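Local coordinates for protein Serpin48 (Tenebrio molitor, PDB 3OZQ) that inhibits the protease SPE with high specificity as a serpin of insect innate immunity, at residues N238-L243 / V352-I357. Residues are numbered along the deposited sequence; the frame is centred on the assembly and turned at random.
Sequences NQIEGL and VDHPFI
In the central part of serpin beta-sheet B, where strands 231-237 and 356-362 pair antiparallel, the turn between strand 231-237 and helix 243-248 packs through Ile240 and Leu243 on His354, Pro355 and Ile357, at the DHPF segment (Asp353 to Phe356) of the C-terminal serpin signature. The His354 imidazole lies obliquely against the turn backbone, its CD2 3.4 Å from Ile240 O and 3.5 Å from Gln239 O. His354 CG sits between the backbone N and the carbonyl carbon (chi1 55°), 3.7 Å from Ile240 O. In the ring plane, ND1 donates to Asp353 OD1 at 2.7 Å, a nearly straight bond (168°), while NE2 bonds to Ser237 O; this would favour a doubly protonated ring stabilised by the Asp353 carboxylate, its rotation fixed. Ile240 CG2 meets His354 CB at 4.0 Å. Farther along, Leu243 forks over two residues: CD2 touches Pro355 CB at 3.8 Å and CD1 touches Ile357 CG1 at 3.7 Å. No direct hydrogen bond crosses the contact, but a water donates to Ile240 O (2.8 Å) and joins Leu243 N and Pro355 O more weakly. Gly242 N bonds back to Gln239 O, closing a type I turn, and Gly242 holds the helix N-cap position. A turn leaving one strand and resting on the DHPF segment that leads into its antiparallel neighbour is characteristic of serpin beta-sheet B.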
loop_
_atom_site.group_PDB
_atom_site.type_symbol
_atom_site.label_atom_id
_atom_site.label_comp_id
_atom_site.label_asym_id
_atom_site.label_seq_id
_atom_site.Cartn_x
_atom_site.Cartn_y
_atom_site.Cartn_z
ATOM N N ASN A 238 -13.263 -16.049 -12.905
ATOM C CA ASN A 238 -14.518 -16.712 -13.256
ATOM C C ASN A 238 -14.650 -18.075 -12.591
ATOM O O ASN A 238 -15.750 -18.514 -12.273
ATOM C CB ASN A 238 -14.684 -16.819 -14.777
ATOM C CG ASN A 238 -15.152 -15.516 -15.402
ATOM O OD1 ASN A 238 -15.939 -14.775 -14.803
ATOM N ND2 ASN A 238 -14.669 -15.223 -16.610
ATOM N N GLN A 239 -13.523 -18.733 -12.360
ATOM C CA GLN A 239 -13.528 -20.013 -11.670
ATOM C C GLN A 239 -13.170 -19.888 -10.183
ATOM O O GLN A 239 -12.353 -19.051 -9.793
ATOM C CB GLN A 239 -12.603 -21.000 -12.384
ATOM C CG GLN A 239 -13.192 -21.531 -13.691
ATOM C CD GLN A 239 -14.595 -22.093 -13.501
ATOM O OE1 GLN A 239 -14.882 -22.759 -12.500
ATOM N NE2 GLN A 239 -15.482 -21.806 -14.448
ATOM N N ILE A 240 -13.794 -20.724 -9.362
ATOM C CA ILE A 240 -13.608 -20.682 -7.914
ATOM C C ILE A 240 -12.140 -20.620 -7.493
ATOM O O ILE A 240 -11.781 -19.850 -6.603
ATOM C CB ILE A 240 -14.278 -21.894 -7.221
ATOM C CG1 ILE A 240 -15.785 -21.917 -7.497
ATOM C CG2 ILE A 240 -14.015 -21.874 -5.717
ATOM C CD1 ILE A 240 -16.572 -20.880 -6.718
ATOM N N GLU A 241 -11.297 -21.432 -8.128
ATOM C CA GLU A 241 -9.907 -21.575 -7.702
ATOM C C GLU A 241 -8.941 -20.866 -8.640
ATOM O O GLU A 241 -7.772 -21.242 -8.724
ATOM C CB GLU A 241 -9.518 -23.057 -7.609
ATOM C CG GLU A 241 -10.326 -23.887 -6.618
ATOM C CD GLU A 241 -9.888 -25.350 -6.591
ATOM O OE1 GLU A 241 -9.307 -25.812 -7.602
ATOM O OE2 GLU A 241 -10.117 -26.034 -5.564
ATOM N N GLY A 242 -9.423 -19.840 -9.338
ATOM C CA GLY A 242 -8.639 -19.190 -10.374
ATOM C C GLY A 242 -7.629 -18.126 -9.961
ATOM O O GLY A 242 -7.042 -17.473 -10.821
ATOM N N LEU A 243 -7.406 -17.947 -8.661
ATOM C CA LEU A 243 -6.528 -16.870 -8.186
ATOM C C LEU A 243 -5.063 -17.014 -8.612
ATOM O O LEU A 243 -4.476 -16.078 -9.167
ATOM C CB LEU A 243 -6.608 -16.733 -6.667
ATOM C CG LEU A 243 -5.685 -15.696 -6.027
ATOM C CD1 LEU A 243 -5.894 -14.310 -6.625
ATOM C CD2 LEU A 243 -5.900 -15.659 -4.524
ATOM N N VAL A 352 -18.783 -11.955 -5.007
ATOM C CA VAL A 352 -17.429 -12.182 -4.535
ATOM C C VAL A 352 -17.449 -13.238 -3.434
ATOM O O VAL A 352 -17.551 -12.921 -2.250
ATOM C CB VAL A 352 -16.793 -10.868 -4.034
ATOM C CG1 VAL A 352 -15.313 -11.074 -3.741
ATOM C CG2 VAL A 352 -16.996 -9.737 -5.062
ATOM N N ASP A 353 -17.342 -14.502 -3.836
ATOM C CA ASP A 353 -17.630 -15.624 -2.944
ATOM C C ASP A 353 -16.554 -16.678 -3.061
ATOM O O ASP A 353 -16.769 -17.848 -2.750
ATOM C CB ASP A 353 -19.009 -16.225 -3.254
ATOM C CG ASP A 353 -19.016 -17.064 -4.526
ATOM O OD1 ASP A 353 -18.093 -16.922 -5.356
ATOM O OD2 ASP A 353 -19.963 -17.868 -4.703
ATOM N N HIS A 354 -15.395 -16.235 -3.537
ATOM C CA HIS A 354 -14.174 -17.025 -3.590
ATOM C C HIS A 354 -13.011 -16.019 -3.645
ATOM O O HIS A 354 -13.255 -14.822 -3.784
ATOM C CB HIS A 354 -14.175 -17.977 -4.794
ATOM C CG HIS A 354 -14.401 -17.300 -6.112
ATOM N ND1 HIS A 354 -15.635 -16.833 -6.508
ATOM C CD2 HIS A 354 -13.555 -17.041 -7.136
ATOM C CE1 HIS A 354 -15.538 -16.304 -7.713
ATOM N NE2 HIS A 354 -14.287 -16.416 -8.118
ATOM N N PRO A 355 -11.766 -16.497 -3.515
ATOM C CA PRO A 355 -10.591 -15.618 -3.371
ATOM C C PRO A 355 -10.406 -14.614 -4.510
ATOM O O PRO A 355 -10.629 -14.939 -5.676
ATOM C CB PRO A 355 -9.429 -16.603 -3.328
ATOM C CG PRO A 355 -10.018 -17.818 -2.704
ATOM C CD PRO A 355 -11.412 -17.909 -3.281
ATOM N N PHE A 356 -10.004 -13.398 -4.157
ATOM C CA PHE A 356 -9.928 -12.300 -5.112
ATOM C C PHE A 356 -8.770 -11.347 -4.804
ATOM O O PHE A 356 -8.279 -11.303 -3.685
ATOM C CB PHE A 356 -11.229 -11.512 -5.105
ATOM C CG PHE A 356 -11.594 -10.938 -3.763
ATOM C CD1 PHE A 356 -11.326 -9.616 -3.464
ATOM C CD2 PHE A 356 -12.224 -11.713 -2.808
ATOM C CE1 PHE A 356 -11.675 -9.083 -2.234
ATOM C CE2 PHE A 356 -12.577 -11.183 -1.576
ATOM C CZ PHE A 356 -12.299 -9.873 -1.287
ATOM N N ILE A 357 -8.366 -10.584 -5.817
ATOM C CA ILE A 357 -7.414 -9.495 -5.669
ATOM C C ILE A 357 -8.225 -8.204 -5.591
ATOM O O ILE A 357 -9.290 -8.109 -6.190
ATOM C CB ILE A 357 -6.477 -9.448 -6.898
ATOM C CG1 ILE A 357 -5.580 -10.686 -6.939
ATOM C CG2 ILE A 357 -5.664 -8.155 -6.948
ATOM C CD1 ILE A 357 -4.728 -10.770 -8.203
HETATM O O HOH W 1 -9.543 -18.098 -6.446
#